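Local atomic coordinates of TerD domain-containing protein (Streptomyces avermitilis, PDB entry 2QNG), a protein that is of unknown function but binds calcium ions and belongs to the TerD family. Residues 153-165 / 175-189. Sequence-based numbering, arbitrary orientation.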
loop_
_atom_site.group_PDB
_atom_site.type_symbol
_atom_site.label_atom_id
_atom_site.label_comp_id
_atom_site.label_asym_id
_atom_site.label_seq_id
_atom_site.Cartn_x
_atom_site.Cartn_y
_atom_site.Cartn_z
ATOM N N GLY A 153 -15.104 3.374 -0.131
ATOM C CA GLY A 153 -15.041 4.826 -0.003
ATOM C C GLY A 153 -14.264 5.519 -1.111
ATOM O O GLY A 153 -14.182 6.751 -1.143
ATOM N N VAL A 154 -13.635 4.730 -1.986
ATOM C CA VAL A 154 -12.802 5.267 -3.066
ATOM C C VAL A 154 -13.160 4.609 -4.405
ATOM O O VAL A 154 -12.285 4.325 -5.225
ATOM C CB VAL A 154 -11.272 5.133 -2.736
ATOM C CG1 VAL A 154 -10.941 5.986 -1.533
ATOM C CG2 VAL A 154 -10.857 3.678 -2.497
ATOM N N LEU A 155 -14.464 4.394 -4.641
ATOM C CA LEU A 155 -14.868 3.597 -5.809
ATOM C C LEU A 155 -14.516 4.216 -7.170
ATOM O O LEU A 155 -14.380 3.508 -8.166
ATOM C CB LEU A 155 -16.362 3.250 -5.748
ATOM C CG LEU A 155 -16.745 2.262 -4.629
ATOM C CD1 LEU A 155 -18.242 2.119 -4.543
ATOM C CD2 LEU A 155 -16.119 0.884 -4.851
ATOM N N GLY A 156 -14.383 5.542 -7.209
ATOM C CA GLY A 156 -14.033 6.219 -8.435
ATOM C C GLY A 156 -12.544 6.444 -8.623
ATOM O O GLY A 156 -12.160 7.070 -9.609
ATOM N N SER A 157 -11.706 5.942 -7.704
ATOM C CA SER A 157 -10.277 6.195 -7.761
ATOM C C SER A 157 -9.500 5.099 -8.485
ATOM O O SER A 157 -9.947 3.947 -8.509
ATOM C CB SER A 157 -9.748 6.298 -6.324
ATOM O OG SER A 157 -10.323 7.443 -5.667
ATOM N N THR A 158 -8.322 5.460 -9.003
ATOM C CA THR A 158 -7.418 4.512 -9.656
ATOM C C THR A 158 -6.295 4.042 -8.719
ATOM O O THR A 158 -5.547 3.139 -9.058
ATOM C CB THR A 158 -6.825 5.131 -10.923
ATOM O OG1 THR A 158 -6.265 6.399 -10.584
ATOM C CG2 THR A 158 -7.935 5.315 -11.980
ATOM N N ALA A 159 -6.181 4.671 -7.555
ATOM C CA ALA A 159 -5.173 4.321 -6.551
ATOM C C ALA A 159 -5.655 4.872 -5.219
ATOM O O ALA A 159 -6.517 5.769 -5.182
ATOM C CB ALA A 159 -3.804 4.897 -6.900
ATOM N N ALA A 160 -5.122 4.349 -4.119
ATOM C CA ALA A 160 -5.482 4.892 -2.808
ATOM C C ALA A 160 -4.347 4.682 -1.830
ATOM O O ALA A 160 -3.708 3.618 -1.849
ATOM C CB ALA A 160 -6.756 4.190 -2.271
ATOM N N THR A 161 -4.077 5.666 -0.982
ATOM C CA THR A 161 -3.274 5.334 0.196
ATOM C C THR A 161 -4.221 4.680 1.210
ATOM O O THR A 161 -5.417 5.035 1.286
ATOM C CB THR A 161 -2.603 6.571 0.806
ATOM O OG1 THR A 161 -3.597 7.549 1.136
ATOM C CG2 THR A 161 -1.587 7.196 -0.168
ATOM N N VAL A 162 -3.690 3.709 1.952
ATOM C CA VAL A 162 -4.531 2.879 2.796
ATOM C C VAL A 162 -4.072 2.860 4.231
ATOM O O VAL A 162 -4.582 2.109 5.047
ATOM C CB VAL A 162 -4.698 1.439 2.225
ATOM C CG1 VAL A 162 -5.334 1.472 0.814
ATOM C CG2 VAL A 162 -3.376 0.614 2.213
ATOM N N GLY A 163 -3.119 3.713 4.554
ATOM C CA GLY A 163 -2.612 3.733 5.926
ATOM C C GLY A 163 -1.302 4.458 6.005
ATOM O O GLY A 163 -0.574 4.551 5.025
ATOM N N GLU A 164 -1.012 4.948 7.200
ATOM C CA GLU A 164 0.132 5.780 7.496
ATOM C C GLU A 164 0.709 5.291 8.820
ATOM O O GLU A 164 -0.092 4.959 9.708
ATOM C CB GLU A 164 -0.397 7.205 7.691
ATOM C CG GLU A 164 0.651 8.236 7.820
ATOM C CD GLU A 164 0.093 9.604 8.136
ATOM O OE1 GLU A 164 -1.117 9.729 8.419
ATOM O OE2 GLU A 164 0.892 10.530 8.126
ATOM N N PHE A 165 2.036 5.311 8.971
ATOM C CA PHE A 165 2.700 5.014 10.255
ATOM C C PHE A 165 3.662 6.141 10.511
ATOM O O PHE A 165 4.404 6.527 9.614
ATOM C CB PHE A 165 3.454 3.691 10.168
ATOM C CG PHE A 165 2.558 2.534 9.825
ATOM C CD1 PHE A 165 1.908 1.816 10.834
ATOM C CD2 PHE A 165 2.326 2.187 8.489
ATOM C CE1 PHE A 165 1.052 0.753 10.529
ATOM C CE2 PHE A 165 1.466 1.120 8.188
ATOM C CZ PHE A 165 0.825 0.432 9.203
ATOM N N PHE A 175 -0.009 3.906 14.127
ATOM C CA PHE A 175 -0.800 3.715 12.917
ATOM C C PHE A 175 -1.936 4.733 12.875
ATOM O O PHE A 175 -2.673 4.900 13.854
ATOM C CB PHE A 175 -1.352 2.282 12.878
ATOM C CG PHE A 175 -2.351 2.032 11.793
ATOM C CD1 PHE A 175 -2.064 2.308 10.465
ATOM C CD2 PHE A 175 -3.594 1.481 12.107
ATOM C CE1 PHE A 175 -3.012 2.045 9.456
ATOM C CE2 PHE A 175 -4.545 1.211 11.109
ATOM C CZ PHE A 175 -4.251 1.486 9.778
ATOM N N HIS A 176 -2.046 5.408 11.737
ATOM C CA HIS A 176 -3.105 6.374 11.467
ATOM C C HIS A 176 -3.973 5.809 10.349
ATOM O O HIS A 176 -3.565 5.824 9.172
ATOM C CB HIS A 176 -2.506 7.730 11.066
ATOM C CG HIS A 176 -1.777 8.423 12.174
ATOM N ND1 HIS A 176 -0.428 8.260 12.411
ATOM C CD2 HIS A 176 -2.220 9.281 13.126
ATOM C CE1 HIS A 176 -0.070 8.992 13.453
ATOM N NE2 HIS A 176 -1.139 9.618 13.905
ATOM N N PRO A 177 -5.146 5.253 10.699
ATOM C CA PRO A 177 -6.035 4.732 9.670
ATOM C C PRO A 177 -6.586 5.806 8.747
ATOM O O PRO A 177 -6.706 6.974 9.106
ATOM C CB PRO A 177 -7.174 4.090 10.472
ATOM C CG PRO A 177 -7.149 4.802 11.777
ATOM C CD PRO A 177 -5.710 5.069 12.049
ATOM N N GLY A 178 -6.901 5.394 7.539
ATOM C CA GLY A 178 -7.541 6.306 6.609
ATOM C C GLY A 178 -7.236 5.837 5.218
ATOM O O GLY A 178 -6.107 5.475 4.915
ATOM N N ILE A 179 -8.270 5.782 4.394
ATOM C CA ILE A 179 -8.143 5.428 2.992
ATOM C C ILE A 179 -8.423 6.701 2.200
ATOM O O ILE A 179 -9.459 7.354 2.420
ATOM C CB ILE A 179 -9.197 4.382 2.562
ATOM C CG1 ILE A 179 -9.303 3.199 3.538
ATOM C CG2 ILE A 179 -9.000 3.978 1.097
ATOM C CD1 ILE A 179 -8.157 2.277 3.585
ATOM N N HIS A 180 -7.504 7.070 1.304
ATOM C CA HIS A 180 -7.619 8.319 0.540
ATOM C C HIS A 180 -7.413 8.030 -0.922
ATOM O O HIS A 180 -6.394 7.456 -1.301
ATOM C CB HIS A 180 -6.581 9.328 1.015
ATOM C CG HIS A 180 -6.844 9.815 2.404
ATOM N ND1 HIS A 180 -6.203 9.304 3.513
ATOM C CD2 HIS A 180 -7.710 10.751 2.865
ATOM C CE1 HIS A 180 -6.647 9.919 4.596
ATOM N NE2 HIS A 180 -7.563 10.797 4.230
ATOM N N GLY A 181 -8.398 8.413 -1.726
ATOM C CA GLY A 181 -8.380 8.114 -3.142
ATOM C C GLY A 181 -7.610 9.104 -3.980
ATOM O O GLY A 181 -7.572 10.304 -3.693
ATOM N N TYR A 182 -6.989 8.577 -5.032
ATOM C CA TYR A 182 -6.222 9.348 -6.017
ATOM C C TYR A 182 -6.703 8.982 -7.415
ATOM O O TYR A 182 -7.186 7.866 -7.649
ATOM C CB TYR A 182 -4.725 9.006 -5.915
ATOM C CG TYR A 182 -4.026 9.552 -4.694
ATOM C CD1 TYR A 182 -3.057 10.542 -4.826
ATOM C CD2 TYR A 182 -4.327 9.093 -3.409
ATOM C CE1 TYR A 182 -2.394 11.046 -3.726
ATOM C CE2 TYR A 182 -3.668 9.584 -2.293
ATOM C CZ TYR A 182 -2.715 10.582 -2.459
ATOM O OH TYR A 182 -2.060 11.088 -1.354
ATOM N N ASP A 183 -6.530 9.912 -8.358
ATOM C CA ASP A 183 -6.956 9.715 -9.744
ATOM C C ASP A 183 -5.778 9.416 -10.666
ATOM O O ASP A 183 -5.939 9.415 -11.894
ATOM C CB ASP A 183 -7.707 10.943 -10.283
ATOM C CG ASP A 183 -8.985 11.231 -9.534
ATOM O OD1 ASP A 183 -9.760 10.294 -9.226
ATOM O OD2 ASP A 183 -9.251 12.433 -9.300
ATOM N N SER A 184 -4.631 9.113 -10.081
ATOM C CA SER A 184 -3.368 9.001 -10.817
ATOM C C SER A 184 -2.983 7.584 -11.204
ATOM O O SER A 184 -3.529 6.603 -10.672
ATOM C CB SER A 184 -2.229 9.721 -10.068
ATOM O OG SER A 184 -2.358 9.559 -8.659
ATOM N N ASP A 185 -2.054 7.493 -12.156
ATOM C CA ASP A 185 -1.512 6.209 -12.582
ATOM C C ASP A 185 -0.425 5.760 -11.598
ATOM O O ASP A 185 -0.039 6.518 -10.694
ATOM C CB ASP A 185 -1.038 6.256 -14.051
ATOM C CG ASP A 185 0.100 7.207 -14.280
ATOM O OD1 ASP A 185 0.780 7.622 -13.311
ATOM O OD2 ASP A 185 0.338 7.521 -15.470
ATOM N N PRO A 186 0.055 4.525 -11.722
ATOM C CA PRO A 186 1.014 4.029 -10.711
ATOM C C PRO A 186 2.282 4.850 -10.531
ATOM O O PRO A 186 2.690 5.103 -9.392
ATOM C CB PRO A 186 1.336 2.618 -11.216
ATOM C CG PRO A 186 0.039 2.197 -11.863
ATOM C CD PRO A 186 -0.376 3.443 -12.628
ATOM N N ALA A 187 2.890 5.273 -11.636
ATOM C CA ALA A 187 4.145 6.021 -11.532
ATOM C C ALA A 187 3.975 7.375 -10.845
ATOM O O ALA A 187 4.814 7.785 -10.020
ATOM C CB ALA A 187 4.776 6.183 -12.879
ATOM N N THR A 188 2.886 8.056 -11.169
ATOM C CA THR A 188 2.612 9.336 -10.554
ATOM C C THR A 188 2.264 9.163 -9.074
ATOM O O THR A 188 2.784 9.892 -8.225
ATOM C CB THR A 188 1.497 10.086 -11.303
ATOM O OG1 THR A 188 1.880 10.246 -12.672
ATOM C CG2 THR A 188 1.220 11.439 -10.683
ATOM N N PHE A 189 1.404 8.188 -8.782
ATOM C CA PHE A 189 1.006 7.915 -7.412
ATOM C C PHE A 189 2.224 7.710 -6.517
ATOM O O PHE A 189 2.277 8.250 -5.404
ATOM C CB PHE A 189 0.118 6.677 -7.372
ATOM C CG PHE A 189 -0.319 6.294 -5.993
ATOM C CD1 PHE A 189 -1.319 6.998 -5.343
ATOM C CD2 PHE A 189 0.263 5.213 -5.349
ATOM C CE1 PHE A 189 -1.724 6.628 -4.065
ATOM C CE2 PHE A 189 -0.172 4.826 -4.086
ATOM C CZ PHE A 189 -1.170 5.515 -3.464
HETATM O O HOH W 1 -9.723 9.974 -6.603
HETATM O O HOH W 2 -2.833 10.188 1.116
HETATM O O HOH W 3 -3.940 6.802 3.697
HETATM O O HOH W 4 -6.451 2.514 7.125
#
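Tyr182 and Ala159 pair in an antiparallel ladder, with Tyr182 N giving a bond of 2.9 Å to Ala159 O. At Tyr182 the ladder forms a classic beta bulge: its carbonyl O accepts from Thr158 N and only weakly from Ala159 N. Thr161 and His180 exchange two backbone bonds, and His176 N donates to Glu164 O at 2.9 Å. Between these two pairs the register slips by one residue, and a water there accepts from Gly178 N and donates to Val162 O.

Side-chain oxygens add polar links, two of them through water. A chi1 of 52° turns Thr158 OG1 to where it meets Ser184 O, to which it donates at 2.7 Å, arriving above the carbonyl plane. One water joins Thr161 OG1 to Tyr182 OH, and a second joins the same OG1 to Gly178 O. In one of its two modelled conformers Glu164 makes a salt bridge through OE2 with Arg113.

Apolar contacts line both faces of the hairpin. Ala159 CB sits over one face of the Phe189 ring, 3.9 Å from its centroid, a CH-pi contact at the start of helix 186-192. Facing the other sheet, Ile179 CD1 packs on Val162 CB at 3.8 Å. The Phe165 and Phe175 rings are inclined by 29° and displaced, with little overlap, and Phe165 CE1 comes 3.5 Å from Phe175 CD1. Phe165 also touches Val33 of strand 33-40 and Leu104. An alanine in place of Phe165 would probably leave the Phe175 ring without this neighbour and open a gap beside Val33 and Leu104.

Strands 159-167 and 173-182 thus form a beta hairpin at one side of a five-stranded antiparallel sheet, packed against a second such sheet in the beta-sandwich of this calcium-binding TerD domain.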